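Local coordinates for succinoglycan biosynthesis protein (Bacillus cereus ATCC 14579, PDB 2QGM) that is probably a hydrolase related to the erythromycin esterases, with a possible role in succinoglycan biosynthesis, at residues A[272-275]-A[276-280]; A[279-282]-A[283-286]. One frame throughout, in Å; residues are numbered along the deposited sequence.

Contact 1 (A[272-275]-A[276-280]); sequences PNDY and PSIIK
Tyr275 lays one face of its ring under Ile279, one helical turn further on, at the point where a loop becomes a helix. The CG1 methylene of Ile279 stands 3.6 Å from the ring centroid, 18° off the normal, in a CH-pi contact, and the isoleucine CD1 runs on to the phenol end of the ring, 3.4 Å from Tyr275 CZ. With Tyr275 CG anti to the backbone N (chi1 -177°), the ring leans out beside the first turn, where Ile279 can lie over its face. Its hydroxyl is hydrogen-bonded to the carbonyl oxygen of Leu319, so the ring is fixed at its far end as well.

The backbone of the same tyrosine opens the helix. Tyr275 O receives Ile279 N at 3.0 Å in a nearly straight bond of 170°, with a second, weak bond from Ile278 N. Pro276, as the first helical residue, occupies a place that suits proline, since no backbone N-H is needed there.

Asp274 and Ser277 close the side of this turn. Ser277 OG donates to the syn lone pair of Asp274 OD1 across 2.9 Å, whereas Asp274 OD2, covered by this contact, has no polar partner in the model. A carboxylate so near a helix start would probably be stabilised by the helix dipole.

Apolar contact completes the junction. Ile278 sends CG1 to within 4.0 Å of Pro272 CB, and its CD1 presses tightly on Asp274 O at 3.0 Å. Met216 and Leu270, both in loops, also touch Ile278, while Tyr320 meets Ile279. The whole arrangement lies at the surface, where the chain leaving helix 253-269 turns into helix 276-297, well away from the centre of the protein.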
loop_
_atom_site.group_PDB
_atom_site.type_symbol
_atom_site.label_atom_id
_atom_site.label_comp_id
_atom_site.label_asym_id
_atom_site.label_seq_id
_atom_site.Cartn_x
_atom_site.Cartn_y
_atom_site.Cartn_z
ATOM N N PRO A 272 9.129 16.576 14.507
ATOM C CA PRO A 272 10.528 16.272 14.819
ATOM C C PRO A 272 11.467 16.803 13.737
ATOM O O PRO A 272 11.027 17.199 12.655
ATOM C CB PRO A 272 10.549 14.747 14.894
ATOM C CG PRO A 272 9.170 14.409 15.341
ATOM C CD PRO A 272 8.324 15.339 14.498
ATOM N N ASN A 273 12.763 16.804 14.029
ATOM C CA ASN A 273 13.740 17.291 13.066
ATOM C C ASN A 273 14.730 16.192 12.668
ATOM O O ASN A 273 15.651 16.431 11.887
ATOM C CB ASN A 273 14.476 18.507 13.642
ATOM C CG ASN A 273 15.144 19.348 12.569
ATOM O OD1 ASN A 273 16.219 19.007 12.073
ATOM N ND2 ASN A 273 14.500 20.451 12.194
ATOM N N ASP A 274 14.529 14.985 13.194
ATOM C CA ASP A 274 15.409 13.865 12.868
ATOM C C ASP A 274 14.817 13.029 11.736
ATOM O O ASP A 274 13.996 13.525 10.972
ATOM C CB ASP A 274 15.657 12.994 14.109
ATOM C CG ASP A 274 14.394 12.356 14.638
ATOM O OD1 ASP A 274 14.501 11.487 15.524
ATOM O OD2 ASP A 274 13.289 12.726 14.173
ATOM N N TYR A 275 15.224 11.767 11.628
ATOM C CA TYR A 275 14.715 10.900 10.563
ATOM C C TYR A 275 13.945 9.675 11.061
ATOM O O TYR A 275 12.828 9.411 10.613
ATOM C CB TYR A 275 15.863 10.437 9.666
ATOM C CG TYR A 275 15.423 9.581 8.496
ATOM C CD1 TYR A 275 14.889 10.155 7.347
ATOM C CD2 TYR A 275 15.548 8.193 8.541
ATOM C CE1 TYR A 275 14.493 9.369 6.264
ATOM C CE2 TYR A 275 15.155 7.398 7.468
ATOM C CZ TYR A 275 14.627 7.993 6.331
ATOM O OH TYR A 275 14.239 7.208 5.264
ATOM N N PRO A 276 14.532 8.908 11.993
ATOM C CA PRO A 276 13.858 7.717 12.519
ATOM C C PRO A 276 12.494 7.982 13.162
ATOM O O PRO A 276 11.561 7.196 12.991
ATOM C CB PRO A 276 14.886 7.146 13.503
ATOM C CG PRO A 276 15.595 8.360 13.979
ATOM C CD PRO A 276 15.802 9.136 12.698
ATOM N N SER A 277 12.375 9.089 13.889
ATOM C CA SER A 277 11.112 9.429 14.542
ATOM C C SER A 277 10.024 9.804 13.537
ATOM O O SER A 277 8.848 9.513 13.750
ATOM C CB SER A 277 11.311 10.577 15.537
ATOM O OG SER A 277 12.145 10.177 16.613
ATOM N N ILE A 278 10.406 10.452 12.443
ATOM C CA ILE A 278 9.421 10.834 11.440
ATOM C C ILE A 278 8.948 9.594 10.697
ATOM O O ILE A 278 7.747 9.410 10.473
ATOM C CB ILE A 278 10.004 11.845 10.444
ATOM C CG1 ILE A 278 10.514 13.065 11.212
ATOM C CG2 ILE A 278 8.944 12.274 9.442
ATOM C CD1 ILE A 278 11.080 14.145 10.329
ATOM N N ILE A 279 9.896 8.741 10.323
ATOM C CA ILE A 279 9.570 7.505 9.619
ATOM C C ILE A 279 8.635 6.664 10.469
ATOM O O ILE A 279 7.677 6.085 9.965
ATOM C CB ILE A 279 10.830 6.668 9.332
ATOM C CG1 ILE A 279 11.795 7.466 8.455
ATOM C CG2 ILE A 279 10.446 5.355 8.657
ATOM C CD1 ILE A 279 11.266 7.763 7.061
ATOM N N LYS A 280 8.913 6.589 11.764
ATOM C CA LYS A 280 8.065 5.799 12.646
ATOM C C LYS A 280 6.641 6.361 12.675
ATOM O O LYS A 280 5.678 5.611 12.601
ATOM C CB LYS A 280 8.640 5.770 14.060
ATOM C CG LYS A 280 7.849 4.888 15.011
ATOM C CD LYS A 280 8.349 5.043 16.437
ATOM C CE LYS A 280 7.723 4.002 17.345
ATOM N NZ LYS A 280 8.152 2.627 16.962
#

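Contact 2 (A[279-282]-A[283-286]); sequences IKLH and EQYL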
loop_
_atom_site.group_PDB
_atom_site.type_symbol
_atom_site.label_atom_id
_atom_site.label_comp_id
_atom_site.label_asym_id
_atom_site.label_seq_id
_atom_site.Cartn_x
_atom_site.Cartn_y
_atom_site.Cartn_z
ATOM N N ILE A 279 9.896 8.741 10.323
ATOM C CA ILE A 279 9.570 7.505 9.619
ATOM C C ILE A 279 8.635 6.664 10.469
ATOM O O ILE A 279 7.677 6.085 9.965
ATOM C CB ILE A 279 10.830 6.668 9.332
ATOM C CG1 ILE A 279 11.795 7.466 8.455
ATOM C CG2 ILE A 279 10.446 5.355 8.657
ATOM C CD1 ILE A 279 11.266 7.763 7.061
ATOM N N LYS A 280 8.913 6.589 11.764
ATOM C CA LYS A 280 8.065 5.799 12.646
ATOM C C LYS A 280 6.641 6.361 12.675
ATOM O O LYS A 280 5.678 5.611 12.601
ATOM C CB LYS A 280 8.640 5.770 14.060
ATOM C CG LYS A 280 7.849 4.888 15.011
ATOM C CD LYS A 280 8.349 5.043 16.437
ATOM C CE LYS A 280 7.723 4.002 17.345
ATOM N NZ LYS A 280 8.152 2.627 16.962
ATOM N N LEU A 281 6.510 7.679 12.783
ATOM C CA LEU A 281 5.182 8.285 12.803
ATOM C C LEU A 281 4.484 8.060 11.466
ATOM O O LEU A 281 3.298 7.733 11.419
ATOM C CB LEU A 281 5.272 9.783 13.113
ATOM C CG LEU A 281 5.592 10.154 14.567
ATOM C CD1 LEU A 281 5.948 11.626 14.645
ATOM C CD2 LEU A 281 4.408 9.838 15.484
ATOM N N HIS A 282 5.218 8.226 10.374
ATOM C CA HIS A 282 4.637 8.018 9.057
ATOM C C HIS A 282 4.033 6.618 8.922
ATOM O O HIS A 282 2.896 6.468 8.455
ATOM C CB HIS A 282 5.692 8.230 7.970
ATOM C CG HIS A 282 5.196 7.937 6.587
ATOM N ND1 HIS A 282 5.358 6.709 5.985
ATOM C CD2 HIS A 282 4.522 8.709 5.703
ATOM C CE1 HIS A 282 4.808 6.739 4.782
ATOM N NE2 HIS A 282 4.295 7.938 4.587
ATOM N N GLU A 283 4.787 5.597 9.329
ATOM C CA GLU A 283 4.303 4.213 9.228
ATOM C C GLU A 283 3.135 3.975 10.184
ATOM O O GLU A 283 2.184 3.253 9.866
ATOM C CB GLU A 283 5.446 3.230 9.508
ATOM C CG GLU A 283 6.617 3.331 8.528
ATOM C CD GLU A 283 6.192 3.203 7.066
ATOM O OE1 GLU A 283 5.694 2.128 6.663
ATOM O OE2 GLU A 283 6.364 4.184 6.318
ATOM N N GLN A 284 3.216 4.593 11.355
ATOM C CA GLN A 284 2.176 4.494 12.363
ATOM C C GLN A 284 0.855 4.982 11.741
ATOM O O GLN A 284 -0.171 4.308 11.829
ATOM C CB GLN A 284 2.574 5.374 13.547
ATOM C CG GLN A 284 1.865 5.139 14.857
ATOM C CD GLN A 284 2.611 5.831 15.986
ATOM O OE1 GLN A 284 3.805 5.587 16.187
ATOM N NE2 GLN A 284 1.920 6.700 16.721
ATOM N N TYR A 285 0.903 6.140 11.090
ATOM C CA TYR A 285 -0.278 6.714 10.471
ATOM C C TYR A 285 -0.805 5.915 9.284
ATOM O O TYR A 285 -2.014 5.885 9.044
ATOM C CB TYR A 285 -0.006 8.171 10.079
ATOM C CG TYR A 285 0.299 9.034 11.287
ATOM C CD1 TYR A 285 -0.226 8.712 12.539
ATOM C CD2 TYR A 285 1.082 10.179 11.180
ATOM C CE1 TYR A 285 0.024 9.512 13.658
ATOM C CE2 TYR A 285 1.340 10.986 12.292
ATOM C CZ TYR A 285 0.804 10.646 13.527
ATOM O OH TYR A 285 1.037 11.443 14.631
ATOM N N LEU A 286 0.076 5.260 8.535
ATOM C CA LEU A 286 -0.412 4.443 7.427
ATOM C C LEU A 286 -1.311 3.371 8.035
ATOM O O LEU A 286 -2.419 3.124 7.555
ATOM C CB LEU A 286 0.737 3.762 6.689
ATOM C CG LEU A 286 1.605 4.640 5.789
ATOM C CD1 LEU A 286 2.672 3.765 5.131
ATOM C CD2 LEU A 286 0.738 5.316 4.715
#
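His282 and Glu283, neighbours within helix 276-297, form a His-carboxylate hydrogen bond. His282 ND1 gives its hydrogen to Glu283 OE2 over 2.7 Å; the oxygen lies in the imidazole plane, yet the ring approaches from above the carboxylate plane, the two planes being 39° apart. The glutamate chain reaches the ring by bending at chi2 (-54°). Both groups have further polar partners: His282 NE2 bonds to Asp171, at the end of strand 166-171, and Glu283 OE1 to His309 and the backbone N of Ala324.

Four backbone bonds of the alpha-helical kind, each four residues apart, run from Ile279, Lys280, Leu281 and His282 to Glu283, Gln284, Tyr285 and Leu286.

Side-chain packing follows the same spacing. Leu286 CD1 comes within 3.7 Å of His282 CE1, and Leu281 lies alongside Tyr285, pointing the same way, with Leu281 CD2 4.2 Å from Tyr285 CZ. Helix 253-269 packs against Tyr285 through Lys265, Thr268 and Met269.

Leu281 O, which accepts Tyr285 N at 2.9 Å, lies 3.2 Å above one face of the Tyr285 ring, offset toward its rim.

Contacts 1 and 2 follow one another along helix 276-297, sharing Ile279 and Lys280, with centres about 9 Å apart. Their chemistry changes with depth. Contact 1 is a surface junction, its centre about 20 Å from that of the chain, and relies on a ring face, a serine-aspartate bond and the first backbone bonds of the helix. Contact 2, about 13 Å from the chain's centre, is partly buried; there the regular helix repeats its backbone bonding, and its polar side chains join a network reaching strand 166-171, helix 307-310 and the start of helix 324-332. One helix thus begins at a surface turn and is, one to two turns later, partly buried against its neighbours.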